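Local coordinates for poly-beta-1,6-N-acetyl-D-glucosamine N-deacetylase (Aggregatibacter actinomycetemcomitans, PDB 4U10), which probably removes N-acetyl groups from poly-beta-1,6-N-acetyl-D-glucosamine as a metal-dependent polysaccharide deacetylase, this chain being the piece that carries the deacetylase domain, at residues 54-58 against 59-63; 129-132 against 133-137; 189-192 against 193-197. One frame throughout, in Å; residues are numbered along the deposited sequence.

Contact 1. Residues 54-58 against 59-63; sequences IIDAE and NGKST
Lys61 N reaches back over the last turn of helix 51-58 to Asp56 O, 2.9 Å away, while Gly60 N bonds to Ala57 O at 3.1 Å. These two bonds, with Gly60 at positive phi, make a Schellman motif that ends the helix. The bonds differ in approach: the donor at Asp56 O is tilted 18° from the carbonyl plane, whereas Gly60 N stands 69° out of the plane of the Ala57 carbonyl, not on a lone pair. Before them, Asn59 N keeps the helical pattern by bonding to Ile55 O.

Ala57 O has a second donor in a water 2.6 Å away, which also donates to Ser62 O at 3.3 Å. Ser62 O in turn lies 3.3 Å from Ala57 CA in a CA-H...O contact, tying the returning chain to the helix. At Asp56, the carboxylate turns toward the backbone N side (chi1 -77°), where OD1 takes a hydrogen bond from Gln52 NE2 one turn earlier and another from a water that is weakly held by Asn59 ND2. The amide of Asn59 runs beside Ile55, with ND2 against its CG2 methyl, and Ser62 OG packs on Asp56 CB. The carbonyls of Ile55, Asp56 and Ala57 are thus satisfied by backbone donors, with water added at Ala57, a largely polar closure consistent with its place at the protein surface.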
# COMPACT_ATOMS: atom_id res chain seq x y z
N ILE A 54 1.00 -5.47 15.84
CA ILE A 54 -0.09 -4.51 16.01
C ILE A 54 -1.40 -5.22 16.39
O ILE A 54 -2.10 -4.81 17.31
CB ILE A 54 -0.36 -3.69 14.71
CG1 ILE A 54 0.89 -2.94 14.22
CG2 ILE A 54 -1.44 -2.69 14.94
CD1 ILE A 54 1.54 -2.05 15.24
N ILE A 55 -1.74 -6.28 15.66
CA ILE A 55 -2.99 -6.99 15.92
C ILE A 55 -2.94 -7.70 17.26
O ILE A 55 -3.89 -7.68 18.05
CB ILE A 55 -3.30 -7.99 14.77
CG1 ILE A 55 -3.59 -7.27 13.46
CG2 ILE A 55 -4.51 -8.80 15.15
CD1 ILE A 55 -4.82 -6.34 13.51
N ASP A 56 -1.79 -8.30 17.55
CA ASP A 56 -1.55 -8.89 18.86
C ASP A 56 -1.69 -7.90 19.99
O ASP A 56 -2.23 -8.27 21.03
CB ASP A 56 -0.18 -9.54 18.91
CG ASP A 56 -0.16 -10.84 18.22
OD1 ASP A 56 -1.22 -11.34 17.81
OD2 ASP A 56 0.90 -11.39 18.06
N ALA A 57 -1.23 -6.68 19.79
CA ALA A 57 -1.45 -5.65 20.78
C ALA A 57 -2.91 -5.34 20.99
O ALA A 57 -3.33 -5.22 22.16
CB ALA A 57 -0.72 -4.37 20.41
N GLU A 58 -3.69 -5.15 19.91
CA GLU A 58 -5.09 -4.78 20.07
C GLU A 58 -5.88 -5.92 20.68
O GLU A 58 -6.89 -5.70 21.33
CB GLU A 58 -5.80 -4.28 18.76
CG GLU A 58 -6.05 -5.38 17.72
CD GLU A 58 -6.73 -4.86 16.43
OE1 GLU A 58 -7.40 -5.69 15.74
OE2 GLU A 58 -6.60 -3.65 16.15
N ASN A 59 -5.44 -7.13 20.44
CA ASN A 59 -6.10 -8.29 21.03
C ASN A 59 -5.60 -8.71 22.41
O ASN A 59 -5.97 -9.79 22.89
CB ASN A 59 -6.03 -9.46 20.05
CG ASN A 59 -6.90 -9.21 18.84
OD1 ASN A 59 -7.89 -8.51 18.97
ND2 ASN A 59 -6.54 -9.72 17.69
N GLY A 60 -4.73 -7.89 23.01
CA GLY A 60 -4.24 -8.11 24.38
C GLY A 60 -3.38 -9.34 24.54
O GLY A 60 -3.36 -9.93 25.61
N LYS A 61 -2.69 -9.76 23.47
CA LYS A 61 -1.78 -10.92 23.54
C LYS A 61 -0.32 -10.59 23.82
O LYS A 61 0.36 -11.40 24.39
CB LYS A 61 -1.87 -11.76 22.29
CG LYS A 61 -3.23 -12.43 22.22
CD LYS A 61 -3.30 -13.47 21.12
CE LYS A 61 -4.74 -13.88 20.84
NZ LYS A 61 -4.74 -15.02 19.89
N SER A 62 0.15 -9.41 23.44
CA SER A 62 1.52 -8.99 23.62
C SER A 62 1.57 -7.48 23.53
O SER A 62 0.65 -6.84 23.03
CB SER A 62 2.42 -9.58 22.53
OG SER A 62 2.01 -9.07 21.28
N THR A 63 2.57 -6.85 24.09
CA THR A 63 2.63 -5.39 24.01
C THR A 63 3.65 -5.00 22.96
O THR A 63 4.57 -5.74 22.71
CB THR A 63 3.02 -4.76 25.37
OG1 THR A 63 4.20 -5.39 25.81
CG2 THR A 63 1.95 -5.00 26.40
O HOH W 1 -3.89 -11.75 17.81
O HOH W 2 -1.57 -4.59 23.98

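Contact 2. Residues 129-132 against 133-137; sequences QVRE and MEQSG
Gln129 O accepts a hydrogen bond from Met133 N, the first of four successive i to i+4 bonds along helix 127-135 and its C-terminal turn. Glu134 N to Val130 O and Gln135 N to Arg131 O follow, both 2.9 Å, and Ser136 N reaches Glu132 O at a more bent angle of 140°. Beyond it, Gly137 leaves helical geometry with positive phi.

Among the side chains, Gln135 folds back over the preceding turn. Its CG lies anti to its own carbonyl carbon (chi1 -71°), which brings CG to 3.0 Å and CD to 3.1 Å from Arg131 O, while NE2 comes alongside Arg131 CB at 3.6 Å. The two side chains run side by side in the same direction, amide and guanidinium planes 35° apart; the guanidinium itself is held by Asp128 and Gln198. In Met133, present as selenomethionine, a bend at the last torsion swings the terminal methyl CE back along the helix flank to 3.4 Å from Gln129 O. Ser136 OG donates to Met133 O at 2.7 Å and also bonds to Leu138 N, bridging the last turn and the chain that leaves it.

Met133 is buried against Met80 and Tyr85 of helix 79-91 and Val139 of strand 139-141. Val130 packs on Ile141 of that strand and on Ile199 of helix 177-199, and Glu134 forms a salt bridge with Lys201 just beyond this second helix.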
# COMPACT_ATOMS: atom_id res chain seq x y z
N GLN A 129 6.31 -15.09 -6.17
CA GLN A 129 7.12 -14.15 -5.39
C GLN A 129 6.45 -13.64 -4.14
O GLN A 129 7.09 -13.47 -3.10
CB GLN A 129 7.51 -13.03 -6.32
CG GLN A 129 8.54 -13.40 -7.31
CD GLN A 129 8.73 -12.37 -8.42
OE1 GLN A 129 7.89 -11.54 -8.66
NE2 GLN A 129 9.86 -12.42 -9.07
N VAL A 130 5.13 -13.42 -4.21
CA VAL A 130 4.37 -12.94 -3.07
C VAL A 130 4.26 -14.02 -2.00
O VAL A 130 4.40 -13.70 -0.77
CB VAL A 130 2.95 -12.55 -3.49
CG1 VAL A 130 2.12 -12.10 -2.28
CG2 VAL A 130 2.97 -11.48 -4.57
N ARG A 131 3.96 -15.26 -2.44
CA ARG A 131 3.98 -16.42 -1.50
C ARG A 131 5.30 -16.60 -0.75
O ARG A 131 5.28 -16.78 0.46
CB ARG A 131 3.60 -17.74 -2.22
CG ARG A 131 2.09 -18.00 -2.30
CD ARG A 131 1.84 -19.41 -2.87
NE ARG A 131 2.30 -19.49 -4.25
CZ ARG A 131 1.58 -19.12 -5.29
NH1 ARG A 131 0.33 -18.63 -5.09
NH2 ARG A 131 2.06 -19.19 -6.54
N GLU A 132 6.42 -16.52 -1.44
CA GLU A 132 7.73 -16.62 -0.79
C GLU A 132 7.93 -15.52 0.29
O GLU A 132 8.40 -15.79 1.42
CB GLU A 132 8.85 -16.56 -1.84
CG GLU A 132 10.23 -16.79 -1.27
CD GLU A 132 11.35 -16.53 -2.27
OE1 GLU A 132 11.17 -16.71 -3.50
OE2 GLU A 132 12.47 -16.16 -1.82
N MSE A 133 7.56 -14.31 -0.05
CA MSE A 133 7.70 -13.17 0.87
C MSE A 133 6.83 -13.33 2.07
O MSE A 133 7.25 -13.03 3.16
CB MSE A 133 7.36 -11.81 0.19
CG MSE A 133 8.55 -11.45 -0.68
SE MSE A 133 8.48 -9.73 -1.60
CE MSE A 133 6.94 -10.04 -2.77
N GLU A 134 5.60 -13.77 1.88
CA GLU A 134 4.64 -13.96 3.01
C GLU A 134 5.08 -15.11 3.91
O GLU A 134 5.03 -14.99 5.13
CB GLU A 134 3.22 -14.18 2.48
CG GLU A 134 2.15 -14.14 3.56
CD GLU A 134 2.05 -15.44 4.38
OE1 GLU A 134 2.39 -16.55 3.85
OE2 GLU A 134 1.68 -15.33 5.57
N GLN A 135 5.61 -16.19 3.31
CA GLN A 135 6.05 -17.37 4.03
C GLN A 135 7.26 -17.05 4.91
O GLN A 135 7.41 -17.67 5.96
CB GLN A 135 6.43 -18.49 3.03
CG GLN A 135 5.19 -19.09 2.35
CD GLN A 135 5.51 -19.85 1.05
OE1 GLN A 135 6.62 -20.19 0.81
NE2 GLN A 135 4.50 -20.13 0.25
N SER A 136 8.08 -16.06 4.52
CA SER A 136 9.22 -15.62 5.34
C SER A 136 8.75 -15.15 6.69
O SER A 136 9.53 -15.00 7.63
CB SER A 136 9.92 -14.49 4.64
OG SER A 136 9.27 -13.25 4.93
N GLY A 137 7.47 -14.90 6.81
CA GLY A 137 6.95 -14.22 7.96
C GLY A 137 7.28 -12.73 8.06
O GLY A 137 6.85 -12.11 8.98

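Contact 3. Residues 189-192 against 193-197; sequences SRSS and KSIQR
Lys193 lies back along the helix over Ser189, one turn earlier, and its methylenes lie against that residue. CB sits 3.8 Å from Ser189 O, the same oxygen that accepts the hydrogen bond of Lys193 N. With CG anti to the carbonyl carbon (chi1 -60°), the chain then turns toward the preceding turn: CG comes to 3.4 Å and CD to 3.5 Å from Ser189 O. CE moves on to the hydroxyl, 3.5 Å from Ser189 OG, and a last torsion near eclipsed (chi4 -25°), perhaps loosely defined at this exposed end, leaves NZ farther from the serine.

On another flank, Ile195 follows a similar course over Ser191, its CG1 3.5 Å from Ser191 O and its CD1 methyl 3.9 Å from Ser191 OG. That hydroxyl is buried and is hydrogen-bonded to Ser101 OG and Ser143 OG. Beneath these side chains the backbone is regular, Ile195 N meeting Ser191 O at a nearly straight 173°.

The serines are spread round helix 177-199. Ser191, Ser194 and Ile195 face the interior, Ser192 meets Lys202 and Pro203, and Lys193 lies on the exposed side. Ser194 bonds to Asp105, just after helix 101-104, and packs with Ile195 on Trp127 at the start of helix 127-135. The side chain of Ser191 is about 7 Å from that of the zinc ligand His144, which follows strand 139-141, and this flank therefore lies near the metal site.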
# COMPACT_ATOMS: atom_id res chain seq x y z
N SER A 189 -14.22 -6.97 -2.80
CA SER A 189 -14.48 -8.36 -2.58
C SER A 189 -13.71 -9.29 -3.56
O SER A 189 -13.16 -10.29 -3.15
CB SER A 189 -15.98 -8.61 -2.65
OG SER A 189 -16.20 -9.95 -2.95
N ARG A 190 -13.62 -8.94 -4.84
CA ARG A 190 -12.74 -9.71 -5.75
C ARG A 190 -11.25 -9.66 -5.36
O ARG A 190 -10.53 -10.62 -5.55
CB ARG A 190 -12.83 -9.21 -7.19
CG ARG A 190 -14.19 -9.38 -7.87
CD ARG A 190 -14.17 -8.59 -9.19
NE ARG A 190 -15.51 -8.26 -9.55
CZ ARG A 190 -15.96 -7.13 -10.09
NH1 ARG A 190 -15.14 -6.13 -10.41
NH2 ARG A 190 -17.30 -7.03 -10.34
N SER A 191 -10.77 -8.51 -4.91
CA SER A 191 -9.42 -8.38 -4.43
C SER A 191 -9.12 -9.32 -3.24
O SER A 191 -8.08 -10.01 -3.23
CB SER A 191 -9.10 -6.93 -4.12
OG SER A 191 -7.81 -6.73 -3.57
N SER A 192 -9.98 -9.29 -2.24
CA SER A 192 -9.88 -10.21 -1.09
C SER A 192 -9.78 -11.67 -1.57
O SER A 192 -8.95 -12.41 -1.12
CB SER A 192 -11.13 -10.09 -0.24
OG SER A 192 -11.02 -10.89 0.92
N LYS A 193 -10.69 -12.09 -2.44
CA LYS A 193 -10.66 -13.48 -2.95
C LYS A 193 -9.44 -13.75 -3.80
O LYS A 193 -8.85 -14.79 -3.65
CB LYS A 193 -11.89 -13.83 -3.77
CG LYS A 193 -13.23 -13.72 -3.04
CD LYS A 193 -14.36 -13.45 -4.06
CE LYS A 193 -15.78 -13.42 -3.51
NZ LYS A 193 -15.94 -14.21 -2.26
N SER A 194 -9.09 -12.84 -4.71
CA SER A 194 -7.82 -12.97 -5.50
C SER A 194 -6.56 -13.18 -4.66
O SER A 194 -5.75 -14.04 -4.95
CB SER A 194 -7.65 -11.74 -6.38
OG SER A 194 -6.41 -11.65 -7.02
N ILE A 195 -6.38 -12.37 -3.63
CA ILE A 195 -5.28 -12.55 -2.71
C ILE A 195 -5.41 -13.85 -1.89
O ILE A 195 -4.43 -14.60 -1.72
CB ILE A 195 -5.15 -11.32 -1.75
CG1 ILE A 195 -4.66 -10.08 -2.54
CG2 ILE A 195 -4.22 -11.61 -0.58
CD1 ILE A 195 -4.97 -8.76 -1.77
N GLN A 196 -6.58 -14.07 -1.28
CA GLN A 196 -6.78 -15.27 -0.40
C GLN A 196 -6.41 -16.59 -1.07
O GLN A 196 -5.80 -17.45 -0.48
CB GLN A 196 -8.25 -15.39 0.05
CG GLN A 196 -8.58 -16.50 1.05
CD GLN A 196 -10.08 -16.76 1.17
OE1 GLN A 196 -10.87 -16.44 0.27
NE2 GLN A 196 -10.47 -17.28 2.29
N ARG A 197 -6.83 -16.76 -2.31
CA ARG A 197 -6.58 -17.98 -2.97
C ARG A 197 -5.11 -18.19 -3.29
O ARG A 197 -4.72 -19.35 -3.38
CB ARG A 197 -7.41 -18.13 -4.23
CG ARG A 197 -6.89 -17.41 -5.48
CD ARG A 197 -8.00 -17.26 -6.50
NE ARG A 197 -8.40 -18.59 -7.04
CZ ARG A 197 -9.39 -18.88 -7.91
NH1 ARG A 197 -10.18 -17.95 -8.43
NH2 ARG A 197 -9.58 -20.17 -8.27

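In the fold
Contact 1 lies at the surface, about 22 Å from the centre of the chain, whereas contacts 2 and 3 are partly buried, each about 16 Å from it. All three are local to a helix, but at different points: contact 3 lies within a continuous helix, and contacts 1 and 2 at C-terminal ends. Water and backbone donors close the helix in contact 1; a serine hydroxyl supplements the backbone in contact 2. Contacts 2 and 3 belong to neighbouring helices, 127-135 and 177-199, with nearest atoms about 5 Å apart, and Trp127 and Ile199 join those helices. Contact 3 comes nearer the zinc-binding His144 than contact 2 does, and contact 1 is remote from the metal sites.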